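Local atomic coordinates of ankyrin repeat domain-containing protein EMB506, chloroplastic (Arabidopsis thaliana, PDB entry 6JD6), a protein that takes part in early proplastid differentiation during embryo development, is required for correct cotyledon and leaf margin development, and acts as a molecular condensate scaffold. Residues K114-L119 against N130-G135; L121-Q126 against K157-S162; D137-D142 against K167-H172. All coordinates share one frame; numbering follows the deposited sequence.

Contact 1 of 3, residues K114-L119 against N130-G135; sequences KPLQTL and NLIENG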
# COMPACT_ATOMS: atom_id res chain seq x y z
N LYS A 114 -11.57 -1.88 3.08
CA LYS A 114 -12.20 -2.95 2.32
C LYS A 114 -11.56 -4.27 2.73
O LYS A 114 -10.34 -4.40 2.72
CB LYS A 114 -12.01 -2.70 0.83
CG LYS A 114 -13.02 -1.74 0.21
CD LYS A 114 -14.06 -2.52 -0.59
CE LYS A 114 -15.14 -1.62 -1.15
NZ LYS A 114 -15.88 -0.93 -0.06
N PRO A 115 -12.39 -5.26 3.08
CA PRO A 115 -11.93 -6.56 3.61
C PRO A 115 -10.90 -7.23 2.71
O PRO A 115 -9.86 -7.66 3.21
CB PRO A 115 -13.21 -7.39 3.67
CG PRO A 115 -14.30 -6.40 3.80
CD PRO A 115 -13.86 -5.19 3.02
N LEU A 116 -11.17 -7.33 1.41
CA LEU A 116 -10.22 -7.94 0.48
C LEU A 116 -8.87 -7.22 0.49
O LEU A 116 -7.82 -7.86 0.44
CB LEU A 116 -10.77 -7.97 -0.94
CG LEU A 116 -11.53 -9.22 -1.39
CD1 LEU A 116 -11.76 -9.17 -2.90
CD2 LEU A 116 -10.80 -10.49 -0.99
N GLN A 117 -8.92 -5.90 0.55
CA GLN A 117 -7.70 -5.10 0.58
C GLN A 117 -6.92 -5.35 1.86
O GLN A 117 -5.72 -5.60 1.83
CB GLN A 117 -8.02 -3.61 0.44
CG GLN A 117 -8.57 -3.19 -0.91
CD GLN A 117 -8.64 -1.68 -1.06
OE1 GLN A 117 -8.05 -0.94 -0.27
NE2 GLN A 117 -9.36 -1.21 -2.08
N THR A 118 -7.62 -5.28 2.99
CA THR A 118 -6.99 -5.48 4.30
C THR A 118 -6.42 -6.89 4.42
O THR A 118 -5.29 -7.07 4.89
CB THR A 118 -7.99 -5.22 5.45
OG1 THR A 118 -8.39 -3.84 5.42
CG2 THR A 118 -7.36 -5.53 6.79
N LEU A 119 -7.19 -7.89 4.00
CA LEU A 119 -6.74 -9.27 4.06
C LEU A 119 -5.53 -9.48 3.15
O LEU A 119 -4.60 -10.22 3.49
CB LEU A 119 -7.87 -10.23 3.69
CG LEU A 119 -9.04 -10.30 4.68
CD1 LEU A 119 -10.17 -11.15 4.12
CD2 LEU A 119 -8.58 -10.84 6.04
N ASN A 130 -12.30 -17.19 0.77
CA ASN A 130 -13.61 -17.38 1.38
C ASN A 130 -14.59 -16.27 1.02
O ASN A 130 -15.75 -16.52 0.72
CB ASN A 130 -13.50 -17.51 2.90
CG ASN A 130 -12.73 -18.74 3.33
OD1 ASN A 130 -12.47 -19.64 2.53
ND2 ASN A 130 -12.36 -18.79 4.60
N LEU A 131 -14.10 -15.03 1.04
CA LEU A 131 -14.92 -13.88 0.66
C LEU A 131 -15.34 -13.97 -0.79
O LEU A 131 -16.51 -13.77 -1.13
CB LEU A 131 -14.16 -12.58 0.89
CG LEU A 131 -14.24 -11.97 2.29
CD1 LEU A 131 -13.34 -10.75 2.36
CD2 LEU A 131 -15.67 -11.59 2.61
N ILE A 132 -14.37 -14.26 -1.66
CA ILE A 132 -14.61 -14.34 -3.10
C ILE A 132 -15.55 -15.49 -3.44
O ILE A 132 -16.51 -15.31 -4.20
CB ILE A 132 -13.28 -14.49 -3.87
CG1 ILE A 132 -12.42 -13.23 -3.68
CG2 ILE A 132 -13.54 -14.74 -5.35
CD1 ILE A 132 -11.01 -13.36 -4.20
N GLU A 133 -15.30 -16.66 -2.87
CA GLU A 133 -16.13 -17.84 -3.12
C GLU A 133 -17.56 -17.68 -2.59
O GLU A 133 -18.48 -18.34 -3.06
CB GLU A 133 -15.48 -19.10 -2.54
CG GLU A 133 -14.21 -19.51 -3.27
CD GLU A 133 -13.36 -20.47 -2.47
OE1 GLU A 133 -13.83 -20.93 -1.40
OE2 GLU A 133 -12.23 -20.76 -2.90
N ASN A 134 -17.74 -16.79 -1.62
CA ASN A 134 -19.08 -16.48 -1.11
C ASN A 134 -19.79 -15.38 -1.89
O ASN A 134 -20.84 -14.90 -1.46
CB ASN A 134 -19.03 -16.13 0.38
CG ASN A 134 -19.00 -17.36 1.27
OD1 ASN A 134 -19.82 -18.27 1.11
ND2 ASN A 134 -18.06 -17.40 2.20
N GLY A 135 -19.22 -14.97 -3.01
CA GLY A 135 -19.91 -14.08 -3.92
C GLY A 135 -19.36 -12.68 -4.12
O GLY A 135 -19.86 -11.93 -4.95

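Contact 2 of 3, residues L121-Q126 against K157-S162; sequences LSMQIQ and KEAVIS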
# COMPACT_ATOMS: atom_id res chain seq x y z
N LEU A 121 -3.25 -7.13 2.36
CA LEU A 121 -2.09 -6.49 2.98
C LEU A 121 -1.62 -7.22 4.24
O LEU A 121 -0.47 -7.09 4.65
CB LEU A 121 -2.38 -5.01 3.27
CG LEU A 121 -2.57 -4.10 2.05
CD1 LEU A 121 -2.96 -2.69 2.49
CD2 LEU A 121 -1.31 -4.05 1.17
N SER A 122 -2.52 -7.99 4.86
CA SER A 122 -2.16 -8.79 6.03
C SER A 122 -1.87 -10.24 5.67
O SER A 122 -1.78 -11.10 6.56
CB SER A 122 -3.25 -8.71 7.10
OG SER A 122 -3.27 -7.43 7.71
N MET A 123 -1.74 -10.52 4.38
CA MET A 123 -1.33 -11.84 3.89
C MET A 123 -2.32 -12.95 4.25
O MET A 123 -1.91 -14.05 4.60
CB MET A 123 0.05 -12.20 4.44
CG MET A 123 1.16 -11.23 4.07
SD MET A 123 1.63 -11.40 2.34
CE MET A 123 1.64 -13.19 2.18
N GLN A 124 -3.61 -12.66 4.17
CA GLN A 124 -4.63 -13.63 4.54
C GLN A 124 -5.30 -14.22 3.30
O GLN A 124 -6.47 -13.94 3.02
CB GLN A 124 -5.68 -12.99 5.45
CG GLN A 124 -5.13 -12.53 6.80
CD GLN A 124 -5.03 -13.66 7.82
OE1 GLN A 124 -4.90 -14.83 7.46
NE2 GLN A 124 -5.11 -13.31 9.10
N ILE A 125 -4.56 -15.04 2.57
CA ILE A 125 -5.02 -15.56 1.29
C ILE A 125 -6.28 -16.42 1.40
O ILE A 125 -7.24 -16.21 0.65
CB ILE A 125 -3.89 -16.32 0.56
CG1 ILE A 125 -2.85 -15.32 0.04
CG2 ILE A 125 -4.45 -17.14 -0.59
CD1 ILE A 125 -1.68 -15.98 -0.66
N GLN A 126 -6.29 -17.36 2.33
CA GLN A 126 -7.45 -18.23 2.52
C GLN A 126 -8.71 -17.43 2.85
O GLN A 126 -9.79 -17.72 2.32
CB GLN A 126 -7.18 -19.27 3.60
CG GLN A 126 -8.32 -20.26 3.81
CD GLN A 126 -8.68 -21.00 2.54
OE1 GLN A 126 -7.87 -21.74 1.98
NE2 GLN A 126 -9.91 -20.81 2.06
N LYS A 157 2.92 -7.02 -1.87
CA LYS A 157 2.64 -8.34 -1.31
C LYS A 157 2.64 -9.37 -2.43
O LYS A 157 1.58 -9.79 -2.90
CB LYS A 157 1.28 -8.33 -0.60
CG LYS A 157 1.35 -8.21 0.91
CD LYS A 157 1.85 -6.86 1.42
CE LYS A 157 2.23 -7.00 2.90
NZ LYS A 157 2.12 -5.75 3.72
N GLU A 158 3.83 -9.79 -2.85
CA GLU A 158 3.98 -10.49 -4.12
C GLU A 158 3.33 -11.88 -4.20
O GLU A 158 2.85 -12.28 -5.26
CB GLU A 158 5.45 -10.50 -4.57
CG GLU A 158 5.97 -9.09 -4.85
CD GLU A 158 7.29 -9.08 -5.61
OE1 GLU A 158 7.34 -8.47 -6.70
OE2 GLU A 158 8.28 -9.67 -5.12
N ALA A 159 3.29 -12.60 -3.09
CA ALA A 159 2.63 -13.91 -3.07
C ALA A 159 1.11 -13.77 -3.19
O ALA A 159 0.44 -14.61 -3.80
CB ALA A 159 2.99 -14.67 -1.80
N VAL A 160 0.57 -12.70 -2.61
CA VAL A 160 -0.85 -12.40 -2.72
C VAL A 160 -1.17 -11.93 -4.14
O VAL A 160 -2.18 -12.33 -4.73
CB VAL A 160 -1.27 -11.31 -1.70
CG1 VAL A 160 -2.68 -10.83 -1.97
CG2 VAL A 160 -1.14 -11.85 -0.28
N ILE A 161 -0.30 -11.10 -4.69
CA ILE A 161 -0.43 -10.62 -6.07
C ILE A 161 -0.57 -11.78 -7.06
O ILE A 161 -1.52 -11.83 -7.83
CB ILE A 161 0.77 -9.74 -6.47
CG1 ILE A 161 0.74 -8.43 -5.68
CG2 ILE A 161 0.76 -9.48 -7.97
CD1 ILE A 161 2.08 -7.72 -5.61
N SER A 162 0.37 -12.71 -7.02
CA SER A 162 0.36 -13.83 -7.95
C SER A 162 -0.85 -14.74 -7.74
O SER A 162 -1.37 -15.32 -8.69
CB SER A 162 1.66 -14.64 -7.86
OG SER A 162 1.78 -15.26 -6.60

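Contact 3 of 3, residues D137-D142 against K167-H172; sequences DIDDVD and KGANPH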
# COMPACT_ATOMS: atom_id res chain seq x y z
N ASP A 137 -17.10 -10.04 -5.67
CA ASP A 137 -16.34 -9.93 -6.92
C ASP A 137 -14.86 -9.69 -6.61
O ASP A 137 -14.52 -8.81 -5.82
CB ASP A 137 -16.91 -8.79 -7.77
CG ASP A 137 -16.16 -8.59 -9.08
OD1 ASP A 137 -15.31 -9.43 -9.43
OD2 ASP A 137 -16.44 -7.58 -9.77
N ILE A 138 -13.99 -10.49 -7.22
CA ILE A 138 -12.56 -10.34 -7.01
C ILE A 138 -12.08 -8.95 -7.45
O ILE A 138 -11.13 -8.40 -6.89
CB ILE A 138 -11.76 -11.46 -7.73
CG1 ILE A 138 -10.29 -11.44 -7.33
CG2 ILE A 138 -11.93 -11.37 -9.25
CD1 ILE A 138 -9.51 -12.66 -7.79
N ASP A 139 -12.78 -8.37 -8.42
CA ASP A 139 -12.46 -7.03 -8.92
C ASP A 139 -13.35 -5.95 -8.31
O ASP A 139 -13.55 -4.90 -8.91
CB ASP A 139 -12.56 -6.98 -10.44
CG ASP A 139 -11.55 -7.88 -11.12
OD1 ASP A 139 -10.39 -7.94 -10.65
OD2 ASP A 139 -11.91 -8.52 -12.13
N ASP A 140 -13.90 -6.23 -7.13
CA ASP A 140 -14.65 -5.23 -6.38
C ASP A 140 -13.79 -3.98 -6.15
O ASP A 140 -12.64 -4.09 -5.73
CB ASP A 140 -15.10 -5.81 -5.04
CG ASP A 140 -15.86 -4.81 -4.19
OD1 ASP A 140 -15.28 -4.32 -3.19
OD2 ASP A 140 -17.02 -4.50 -4.54
N VAL A 141 -14.34 -2.81 -6.45
CA VAL A 141 -13.57 -1.56 -6.34
C VAL A 141 -13.97 -0.72 -5.14
O VAL A 141 -15.10 -0.79 -4.65
CB VAL A 141 -13.71 -0.70 -7.62
CG1 VAL A 141 -13.06 -1.40 -8.81
CG2 VAL A 141 -15.17 -0.39 -7.90
N ASP A 142 -13.04 0.10 -4.65
CA ASP A 142 -13.33 1.01 -3.55
C ASP A 142 -13.67 2.42 -4.04
O ASP A 142 -14.03 2.62 -5.20
CB ASP A 142 -12.20 1.03 -2.50
CG ASP A 142 -10.88 1.56 -3.05
OD1 ASP A 142 -10.86 2.20 -4.12
OD2 ASP A 142 -9.85 1.35 -2.38
N LYS A 167 -6.17 -16.44 -9.84
CA LYS A 167 -7.61 -16.54 -9.62
C LYS A 167 -8.45 -15.71 -10.60
O LYS A 167 -9.68 -15.74 -10.54
CB LYS A 167 -7.97 -16.20 -8.18
CG LYS A 167 -8.13 -17.43 -7.30
CD LYS A 167 -8.98 -17.15 -6.08
CE LYS A 167 -9.53 -18.45 -5.52
NZ LYS A 167 -8.47 -19.49 -5.40
N GLY A 168 -7.79 -14.96 -11.48
CA GLY A 168 -8.49 -14.24 -12.52
C GLY A 168 -8.74 -12.77 -12.24
O GLY A 168 -9.57 -12.14 -12.91
N ALA A 169 -8.05 -12.21 -11.26
CA ALA A 169 -8.13 -10.77 -11.01
C ALA A 169 -7.71 -10.03 -12.28
O ALA A 169 -6.73 -10.41 -12.93
CB ALA A 169 -7.24 -10.37 -9.84
N ASN A 170 -8.46 -9.00 -12.63
CA ASN A 170 -8.20 -8.24 -13.86
C ASN A 170 -6.98 -7.35 -13.67
O ASN A 170 -6.99 -6.44 -12.84
CB ASN A 170 -9.44 -7.42 -14.22
CG ASN A 170 -9.35 -6.79 -15.60
OD1 ASN A 170 -8.27 -6.46 -16.09
ND2 ASN A 170 -10.50 -6.63 -16.24
N PRO A 171 -5.91 -7.61 -14.45
CA PRO A 171 -4.66 -6.86 -14.32
C PRO A 171 -4.64 -5.59 -15.17
O PRO A 171 -3.63 -4.88 -15.18
CB PRO A 171 -3.63 -7.85 -14.86
CG PRO A 171 -4.38 -8.59 -15.93
CD PRO A 171 -5.81 -8.70 -15.44
N HIS A 172 -5.73 -5.31 -15.87
CA HIS A 172 -5.76 -4.20 -16.82
C HIS A 172 -6.45 -2.95 -16.28
O HIS A 172 -6.31 -1.86 -16.85
CB HIS A 172 -6.44 -4.63 -18.12
CG HIS A 172 -5.92 -5.91 -18.69
ND1 HIS A 172 -4.67 -6.01 -19.27
CD2 HIS A 172 -6.47 -7.15 -18.77
CE1 HIS A 172 -4.48 -7.25 -19.68
NE2 HIS A 172 -5.56 -7.96 -19.39
O HOH W 1 -8.12 -6.29 -10.38
O HOH W 2 -11.78 -10.67 -13.19
O HOH W 3 -13.14 -6.98 -14.37

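Contact 1 of 3, residues K114-L119 against N130-G135
The only ring in this contact is the pyrrolidine of Pro115, and it reaches Leu131 with one rim atom: CB lies 3.6 Å from Leu131 CD1. No aromatic, amide or carboxylate plane meets the other segment. The rest is branched aliphatic packing. Leu131 carries most of it through a single methyl. Its CG stands anti to the carbonyl carbon (chi1 -86°), and chi2 near 180° carries CD1 on to touch both Pro115 and Leu119. Leu119 CD1 is 3.6 Å from Leu131 CD1, methyl against methyl. Leu116 CD2 is looser, at 4.2 Å from the same Leu131 CD1. Leu116 also spreads both of its methyls over Ile132 CG1, and these two side chains cross at about a right angle. No hydrogen bond joins the segments. Met128 adds to the same layer against Leu116 and Leu119. Another protein chain packs on Pro115 and Leu119. Gly135, with positive phi, ends helix 125-133 in a Schellman motif. Lys-Pro-Leu-Gln at 114-117 stands where ankyrin repeats commonly have Thr-Pro-Leu-His. The contact is the interface between the two antiparallel helices of one ankyrin repeat, here ANK 1.

Contact 2 of 3, residues L121-Q126 against K157-S162
Lys157, Met123 and Val160 carry most of this contact between two ankyrin repeats, ANK 1 and ANK 2. It joins the turn between the helices of ANK 1 to the start of the second helix of ANK 2. Lys157 precedes helix 158-166 and reaches back to the end of helix 115-121. Lys157 NZ gives a hydrogen bond to Leu121 O at 3.1 Å. NZ lies in the carbonyl plane, on a lone pair, with a C=O...N angle of 138°. The same NZ has a weak bond to the backbone of another protein chain. The aliphatic part of Lys157 is used too: CG lies 3.5 Å from Met123 SD. Met123 has positive phi and closes helix 115-121 as the C-prime residue of a Schellman motif. The Met123 side chain bends at chi2 (-74°), which brings Met123 SD against Lys157 CG and to 3.8 Å from Val160 CG2. An alanine in place of Lys157 would probably leave Leu121 O without this charged partner and open a gap beside Met123 SD. Val160 CG2 also meets Ile125 CG1 at 3.9 Å, the two side chains running past each other in opposite directions. Val160 also packs on Ala120 and Ala152. Ile125 CD1 ends 4.0 Å from the backbone oxygen, Ala159 O.

Contact 3 of 3, residues D137-D142 against K167-H172
Ile138 and Asp139 hold the middle of a type I beta turn from Asp137 to Asp140, and Ile138 CA comes within 6.0 Å of Ala169 CA in an irregular segment that leaves helix 158-166 through a Schellman motif at Gly168. The Asp139 carboxylate makes the polar link. Asp139 OD1 accepts from the backbone N of Asn170 at 3.0 Å, on the syn side and nearly straight (166°). A water also donates to OD1 and bridges to Asn170 O, so two donors grip this oxygen. Asp139 OD2 lies 3.4 Å from Asn170 CB, and the two side chains cross at about a right angle, with carboxylate and amide planes 65° apart. A further water, at longer distances, links Asp139 OD2 to Asn170 ND2. Beside this polar patch, Ile138 CG1 stands anti to the backbone N (chi1 -171°), and an extended chi2 carries the chain on. Ile138 CD1 meets Ala169 CB at 3.8 Å and Lys167 CB at 3.9 Å. Leu164 touches both Ile138 and Ala169. Asx turns shape both segments: Asp137 OD1 accepts from Asp139 N, which comes from above the carboxylate plane, and Asn170 OD1 accepts from His172 N. The contact is typical of ankyrin domains, where the loop after the second helix of one repeat stacks on the matching loop of the next, here ANK 1 on ANK 2.

How the contacts relate
The three contacts lie in the first two ankyrin repeats. Contact 1 lies within ANK 1, while contacts 2 and 3 join ANK 1 to ANK 2. Their centres are 11 to 14 Å apart. Contacts 1 and 2 share helix 125-133 and cross along the chain; Leu119 O and Gln124 N, 2.7 Å apart, probably bond between them. Contact 3 follows contact 1 in series. The two touch where Gln117 NE2 meets Asp142 OD2, a probable hydrogen bond, and where Ile132 CD1 packs on Ile138 CG1. Contacts 2 and 3 cross along the chain without touching. They therefore tie the repeats together at two separate places, the helix turns and the loops.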